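Local coordinates for protein putative oxidoreductase molybdopterin-binding subunit (Sulfolobus tokodaii, PDB 4ZOH) that probably serves as the molybdopterin-binding subunit of an oxidoreductase of the xanthine dehydrogenase and aldehyde oxidase family, carrying pterin cytosine dinucleotide, at residues V585-V597 with I647-K660. Sequence-based numbering, arbitrary orientation.
With MCN (pterin cytosine dinucleotide), chain D.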
loop_
_atom_site.group_PDB
_atom_site.type_symbol
_atom_site.label_atom_id
_atom_site.label_comp_id
_atom_site.label_asym_id
_atom_site.label_seq_id
_atom_site.Cartn_x
_atom_site.Cartn_y
_atom_site.Cartn_z
ATOM N N VAL A 585 30.939 24.672 23.890
ATOM C CA VAL A 585 31.511 25.220 22.666
ATOM C C VAL A 585 30.836 26.559 22.356
ATOM O O VAL A 585 29.675 26.574 21.963
ATOM C CB VAL A 585 31.326 24.256 21.480
ATOM C CG1 VAL A 585 31.959 24.807 20.192
ATOM C CG2 VAL A 585 31.817 22.848 21.867
ATOM N N LYS A 586 31.596 27.650 22.410
ATOM C CA LYS A 586 31.081 29.026 22.182
ATOM C C LYS A 586 30.892 29.382 20.775
ATOM O O LYS A 586 29.878 30.041 20.389
ATOM C CB LYS A 586 32.078 30.031 22.745
ATOM C CG LYS A 586 32.179 29.963 24.258
ATOM C CD LYS A 586 30.809 29.812 24.930
ATOM C CE LYS A 586 30.968 29.382 26.356
ATOM N NZ LYS A 586 32.217 28.570 26.382
ATOM N N LYS A 587 31.896 29.021 19.977
ATOM C CA LYS A 587 31.890 29.310 18.566
ATOM C C LYS A 587 32.591 28.244 17.806
ATOM O O LYS A 587 33.546 27.650 18.297
ATOM C CB LYS A 587 32.630 30.609 18.248
ATOM C CG LYS A 587 31.876 31.900 18.594
ATOM C CD LYS A 587 32.412 33.140 17.874
ATOM C CE LYS A 587 32.273 34.466 18.654
ATOM N NZ LYS A 587 31.630 34.390 20.007
ATOM N N TYR A 588 32.147 28.063 16.574
ATOM C CA TYR A 588 32.756 27.133 15.690
ATOM C C TYR A 588 32.740 27.825 14.362
ATOM O O TYR A 588 31.698 28.299 13.937
ATOM C CB TYR A 588 31.921 25.812 15.673
ATOM C CG TYR A 588 32.630 24.644 14.962
ATOM C CD1 TYR A 588 33.252 23.572 15.689
ATOM C CD2 TYR A 588 32.685 24.635 13.575
ATOM C CE1 TYR A 588 33.899 22.517 14.984
ATOM C CE2 TYR A 588 33.332 23.618 12.895
ATOM C CZ TYR A 588 33.910 22.562 13.592
ATOM O OH TYR A 588 34.522 21.648 12.765
ATOM N N VAL A 589 33.890 27.837 13.687
ATOM C CA VAL A 589 33.960 28.328 12.328
ATOM C C VAL A 589 34.439 27.223 11.367
ATOM O O VAL A 589 35.414 26.585 11.658
ATOM C CB VAL A 589 34.928 29.563 12.261
ATOM C CG1 VAL A 589 35.140 30.044 10.825
ATOM C CG2 VAL A 589 34.415 30.705 13.183
ATOM N N ALA A 590 33.792 27.078 10.211
ATOM C CA ALA A 590 34.215 26.103 9.195
ATOM C C ALA A 590 34.524 26.906 7.975
ATOM O O ALA A 590 33.685 27.724 7.496
ATOM C CB ALA A 590 33.084 25.105 8.860
ATOM N N VAL A 591 35.711 26.667 7.424
ATOM C CA VAL A 591 35.968 27.223 6.091
ATOM C C VAL A 591 36.222 26.066 5.160
ATOM O O VAL A 591 37.234 25.411 5.322
ATOM C CB VAL A 591 37.158 28.234 6.112
ATOM C CG1 VAL A 591 37.398 28.743 4.686
ATOM C CG2 VAL A 591 36.819 29.413 7.023
ATOM N N ASP A 592 35.378 25.844 4.156
ATOM C CA ASP A 592 35.512 24.656 3.291
ATOM C C ASP A 592 35.723 24.989 1.825
ATOM O O ASP A 592 35.191 25.982 1.288
ATOM C CB ASP A 592 34.243 23.782 3.387
ATOM C CG ASP A 592 34.023 23.164 4.786
ATOM O OD1 ASP A 592 34.976 22.860 5.519
ATOM O OD2 ASP A 592 32.835 23.006 5.188
ATOM N N ASP A 593 36.444 24.137 1.118
ATOM C CA ASP A 593 36.423 24.303 -0.324
ATOM C C ASP A 593 35.908 22.996 -0.911
ATOM O O ASP A 593 36.617 21.982 -0.913
ATOM C CB ASP A 593 37.797 24.691 -0.890
ATOM C CG ASP A 593 37.799 24.840 -2.427
ATOM O OD1 ASP A 593 36.772 24.514 -3.091
ATOM O OD2 ASP A 593 38.835 25.260 -3.016
ATOM N N VAL A 594 34.674 23.038 -1.398
ATOM C CA VAL A 594 34.017 21.842 -1.928
ATOM C C VAL A 594 33.709 21.968 -3.393
ATOM O O VAL A 594 32.765 21.320 -3.924
ATOM C CB VAL A 594 32.757 21.404 -1.094
ATOM C CG1 VAL A 594 33.185 20.825 0.249
ATOM C CG2 VAL A 594 31.731 22.545 -0.928
ATOM N N GLY A 595 34.540 22.753 -4.088
ATOM C CA GLY A 595 34.297 22.985 -5.512
ATOM C C GLY A 595 33.065 23.869 -5.702
ATOM O O GLY A 595 32.641 24.567 -4.750
ATOM N N THR A 596 32.492 23.867 -6.921
ATOM C CA THR A 596 31.174 24.500 -7.142
ATOM C C THR A 596 30.153 24.089 -6.067
ATOM O O THR A 596 29.961 22.874 -5.839
ATOM C CB THR A 596 30.645 24.172 -8.524
ATOM O OG1 THR A 596 31.741 24.243 -9.437
ATOM C CG2 THR A 596 29.487 25.158 -8.967
ATOM N N VAL A 597 29.554 25.082 -5.385
ATOM C CA VAL A 597 28.488 24.819 -4.442
ATOM C C VAL A 597 27.170 24.907 -5.204
ATOM O O VAL A 597 26.795 25.964 -5.725
ATOM C CB VAL A 597 28.540 25.723 -3.199
ATOM C CG1 VAL A 597 27.411 25.385 -2.222
ATOM C CG2 VAL A 597 29.871 25.559 -2.471
ATOM N N ILE A 647 24.856 22.095 21.510
ATOM C CA ILE A 647 25.480 22.463 20.282
ATOM C C ILE A 647 26.250 23.755 20.491
ATOM O O ILE A 647 25.943 24.506 21.414
ATOM C CB ILE A 647 24.465 22.549 19.082
ATOM C CG1 ILE A 647 23.559 23.785 19.226
ATOM C CG2 ILE A 647 23.776 21.181 18.899
ATOM C CD1 ILE A 647 22.574 24.136 18.083
ATOM N N PRO A 648 27.228 24.052 19.608
ATOM C CA PRO A 648 27.838 25.349 19.680
ATOM C C PRO A 648 26.760 26.447 19.578
ATOM O O PRO A 648 25.830 26.365 18.781
ATOM C CB PRO A 648 28.770 25.379 18.454
ATOM C CG PRO A 648 28.907 23.938 18.016
ATOM C CD PRO A 648 27.560 23.360 18.344
ATOM N N GLU A 649 26.870 27.452 20.414
ATOM C CA GLU A 649 25.961 28.594 20.347
ATOM C C GLU A 649 25.806 29.145 18.941
ATOM O O GLU A 649 24.725 29.515 18.535
ATOM C CB GLU A 649 26.499 29.657 21.286
ATOM C CG GLU A 649 26.847 29.076 22.649
ATOM C CD GLU A 649 27.197 30.124 23.674
ATOM O OE1 GLU A 649 27.680 29.703 24.759
ATOM O OE2 GLU A 649 26.989 31.346 23.405
ATOM N N LYS A 650 26.888 29.134 18.165
ATOM C CA LYS A 650 26.825 29.491 16.785
ATOM C C LYS A 650 27.850 28.707 15.968
ATOM O O LYS A 650 28.980 28.490 16.428
ATOM C CB LYS A 650 27.096 31.004 16.668
ATOM C CG LYS A 650 26.983 31.561 15.281
ATOM C CD LYS A 650 25.654 31.325 14.589
ATOM C CE LYS A 650 25.543 32.322 13.433
ATOM N NZ LYS A 650 24.907 31.619 12.306
ATOM N N ILE A 651 27.460 28.311 14.758
ATOM C CA ILE A 651 28.377 27.694 13.841
ATOM C C ILE A 651 28.302 28.542 12.607
ATOM O O ILE A 651 27.233 28.648 11.987
ATOM C CB ILE A 651 27.899 26.256 13.454
ATOM C CG1 ILE A 651 27.894 25.330 14.671
ATOM C CG2 ILE A 651 28.774 25.680 12.348
ATOM C CD1 ILE A 651 27.395 23.918 14.394
ATOM N N ASP A 652 29.420 29.155 12.225
ATOM C CA ASP A 652 29.456 29.908 10.971
ATOM C C ASP A 652 30.139 29.064 9.916
ATOM O O ASP A 652 31.262 28.596 10.113
ATOM C CB ASP A 652 30.262 31.215 11.158
ATOM C CG ASP A 652 29.607 32.181 12.159
ATOM O OD1 ASP A 652 28.386 32.192 12.279
ATOM O OD2 ASP A 652 30.342 32.913 12.844
ATOM N N TRP A 653 29.482 28.929 8.781
ATOM C CA TRP A 653 30.003 28.186 7.698
ATOM C C TRP A 653 30.334 29.105 6.532
ATOM O O TRP A 653 29.491 29.885 6.084
ATOM C CB TRP A 653 28.976 27.104 7.279
ATOM C CG TRP A 653 29.483 26.287 6.095
ATOM C CD1 TRP A 653 30.470 25.300 6.126
ATOM C CD2 TRP A 653 29.049 26.371 4.737
ATOM N NE1 TRP A 653 30.644 24.772 4.873
ATOM C CE2 TRP A 653 29.805 25.412 3.996
ATOM C CE3 TRP A 653 28.092 27.159 4.060
ATOM C CZ2 TRP A 653 29.623 25.218 2.644
ATOM C CZ3 TRP A 653 27.941 26.993 2.723
ATOM C CH2 TRP A 653 28.703 26.023 2.000
ATOM N N TYR A 654 31.564 28.992 6.044
ATOM C CA TYR A 654 32.002 29.689 4.815
ATOM C C TYR A 654 32.600 28.749 3.726
ATOM O O TYR A 654 33.235 27.734 4.019
ATOM C CB TYR A 654 33.045 30.781 5.136
ATOM C CG TYR A 654 32.640 31.685 6.270
ATOM C CD1 TYR A 654 31.828 32.834 6.027
ATOM C CD2 TYR A 654 33.078 31.427 7.574
ATOM C CE1 TYR A 654 31.490 33.715 7.101
ATOM C CE2 TYR A 654 32.737 32.265 8.637
ATOM C CZ TYR A 654 31.939 33.417 8.389
ATOM O OH TYR A 654 31.577 34.215 9.443
ATOM N N TYR A 655 32.405 29.090 2.472
ATOM C CA TYR A 655 33.071 28.306 1.461
ATOM C C TYR A 655 33.901 29.184 0.546
ATOM O O TYR A 655 33.606 30.362 0.451
ATOM C CB TYR A 655 32.083 27.486 0.679
ATOM C CG TYR A 655 31.072 28.270 -0.126
ATOM C CD1 TYR A 655 31.234 28.445 -1.509
ATOM C CD2 TYR A 655 29.915 28.802 0.494
ATOM C CE1 TYR A 655 30.271 29.135 -2.250
ATOM C CE2 TYR A 655 28.959 29.500 -0.220
ATOM C CZ TYR A 655 29.140 29.679 -1.574
ATOM O OH TYR A 655 28.157 30.360 -2.258
ATOM N N GLU A 656 34.936 28.599 -0.071
ATOM C CA GLU A 656 35.720 29.261 -1.136
ATOM C C GLU A 656 35.792 28.293 -2.276
ATOM O O GLU A 656 35.946 27.095 -2.034
ATOM C CB GLU A 656 37.141 29.599 -0.668
ATOM C CG GLU A 656 37.217 30.390 0.645
ATOM C CD GLU A 656 36.912 31.904 0.490
ATOM O OE1 GLU A 656 37.143 32.478 -0.603
ATOM O OE2 GLU A 656 36.454 32.529 1.483
ATOM N N ILE A 657 35.636 28.774 -3.503
ATOM C CA ILE A 657 35.797 27.933 -4.651
ATOM C C ILE A 657 37.148 28.251 -5.309
ATOM O O ILE A 657 37.224 29.102 -6.221
ATOM C CB ILE A 657 34.626 28.122 -5.623
ATOM C CG1 ILE A 657 33.301 27.972 -4.869
ATOM C CG2 ILE A 657 34.788 27.234 -6.868
ATOM C CD1 ILE A 657 32.063 28.404 -5.652
ATOM N N LEU A 658 38.201 27.574 -4.838
ATOM C CA LEU A 658 39.576 27.675 -5.428
ATOM C C LEU A 658 39.870 26.442 -6.307
ATOM O O LEU A 658 40.669 26.495 -7.245
ATOM C CB LEU A 658 40.615 27.722 -4.299
ATOM C CG LEU A 658 40.310 28.648 -3.113
ATOM C CD1 LEU A 658 41.366 28.550 -2.026
ATOM C CD2 LEU A 658 40.169 30.103 -3.646
ATOM N N GLY A 659 39.227 25.319 -6.004
ATOM C CA GLY A 659 39.434 24.064 -6.751
ATOM C C GLY A 659 38.106 23.380 -7.025
ATOM O O GLY A 659 37.436 22.998 -6.082
ATOM N N LYS A 660 37.709 23.320 -8.303
ATOM C CA LYS A 660 36.577 22.511 -8.804
ATOM C C LYS A 660 36.998 21.061 -9.107
ATOM O O LYS A 660 38.201 20.753 -9.283
ATOM C CB LYS A 660 35.943 23.122 -10.045
ATOM C CG LYS A 660 35.355 24.535 -9.852
ATOM C CD LYS A 660 35.086 25.214 -11.186
ATOM C CE LYS A 660 34.264 24.373 -12.151
ATOM N NZ LYS A 660 34.315 24.853 -13.573
HETATM N N1 MCN D . 26.077 20.108 -1.901
HETATM C C2 MCN D . 26.176 21.223 -2.719
HETATM N N3 MCN D . 27.357 21.562 -3.324
HETATM C C4 MCN D . 28.470 20.762 -3.090
HETATM C C5 MCN D . 28.386 19.640 -2.268
HETATM C C6 MCN D . 27.170 19.288 -1.682
HETATM O O2 MCN D . 25.217 21.963 -2.957
HETATM N N4 MCN D . 29.596 21.102 -3.680
HETATM C "C1'" MCN D . 24.767 19.812 -1.318
HETATM C C2D MCN D . 24.006 18.852 -2.235
HETATM O "O2'" MCN D . 23.169 19.507 -3.139
HETATM C "C3'" MCN D . 23.118 18.115 -1.267
HETATM C C4D MCN D . 24.103 17.847 -0.206
HETATM O O4D MCN D . 24.902 19.104 -0.108
HETATM O "O3'" MCN D . 22.077 18.885 -0.773
HETATM C "C5'" MCN D . 24.734 16.675 -0.934
HETATM O "O5'" MCN D . 25.881 16.336 -0.403
HETATM P PA MCN D . 26.924 15.319 -1.123
HETATM O O1A MCN D . 26.767 15.015 -2.531
HETATM O O2A MCN D . 28.184 15.941 -0.590
HETATM O O3A MCN D . 26.609 14.020 -0.095
HETATM P PB MCN D . 25.407 12.983 -0.389
HETATM O O1B MCN D . 25.960 11.894 -1.295
HETATM O O2B MCN D . 24.141 13.575 -0.831
HETATM O O3B MCN D . 25.190 12.480 1.039
HETATM C C10 MCN D . 25.892 11.343 1.612
HETATM C "C9'" MCN D . 26.457 11.695 2.967
HETATM C "C8'" MCN D . 26.929 10.550 3.694
HETATM S "S8'" MCN D . 28.107 9.468 2.964
HETATM C "C7'" MCN D . 26.594 10.322 4.994
HETATM S "S7'" MCN D . 27.281 8.989 5.961
HETATM C "C6'" MCN D . 25.750 11.230 5.745
HETATM C C7 MCN D . 25.690 12.624 5.038
HETATM O "O9'" MCN D . 25.425 12.378 3.671
HETATM N "N5'" MCN D . 24.423 10.685 6.031
HETATM C C4A MCN D . 23.274 11.485 6.188
HETATM N "N8'" MCN D . 24.577 13.444 5.609
HETATM C C4B MCN D . 23.392 12.891 5.996
HETATM N "N1'" MCN D . 22.361 13.721 6.174
HETATM C "C2'" MCN D . 21.172 13.215 6.493
HETATM N "N2'" MCN D . 20.171 14.056 6.641
HETATM N "N3'" MCN D . 20.957 11.814 6.710
HETATM C "C4'" MCN D . 22.037 10.912 6.575
HETATM O "O4'" MCN D . 21.862 9.675 6.779
HETATM O O HOH W 1 38.186 22.042 -3.591
HETATM O O HOH W 2 33.608 25.489 -2.268
#
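Tyr-588 to Asp-592 pair in parallel with Ile-651 to Tyr-655, and the backbone N-H and C=O groups of Tyr-588, Ala-590 and Asp-592 are all spent on 647-660, from Tyr-588 N to Lys-650 O (3.2 Å) through Glu-656 N to Asp-592 O (3.0 Å). Val-589 and Val-591 instead bond to strand 568-577. Trp-653 NE1 donates to Asp-592 OD2 at 2.8 Å; the acceptor lies in the indole plane, but the N-H reaches OD2 from its anti side, 32° out of the carboxylate plane. Asp-592 OD1 accepts from His-571, which also holds Tyr-588 OH. With CG anti to the backbone N (chi1 179°), Asp-593 brings its carboxylate to the loop 656-660: OD2 takes Leu-658 N (3.0 Å) from above the carboxylate plane and, weakly, Gly-659 N, while OD1 takes Gly-595 N (3.0 Å), an Asx turn. One water donates to Asp-593 O and Gly-659 O. Val-597 CG2 sits over a face of Tyr-655, 3.8 Å from the ring centroid. Around this turn, Thr-596 O accepts from MCN N4 at 2.8 Å and Val-594 O does so weakly: the strand-end loop binds the cytosine amino group, as part of the dinucleotide pocket at the C-terminal end of an inner strand of a mixed four-stranded sheet.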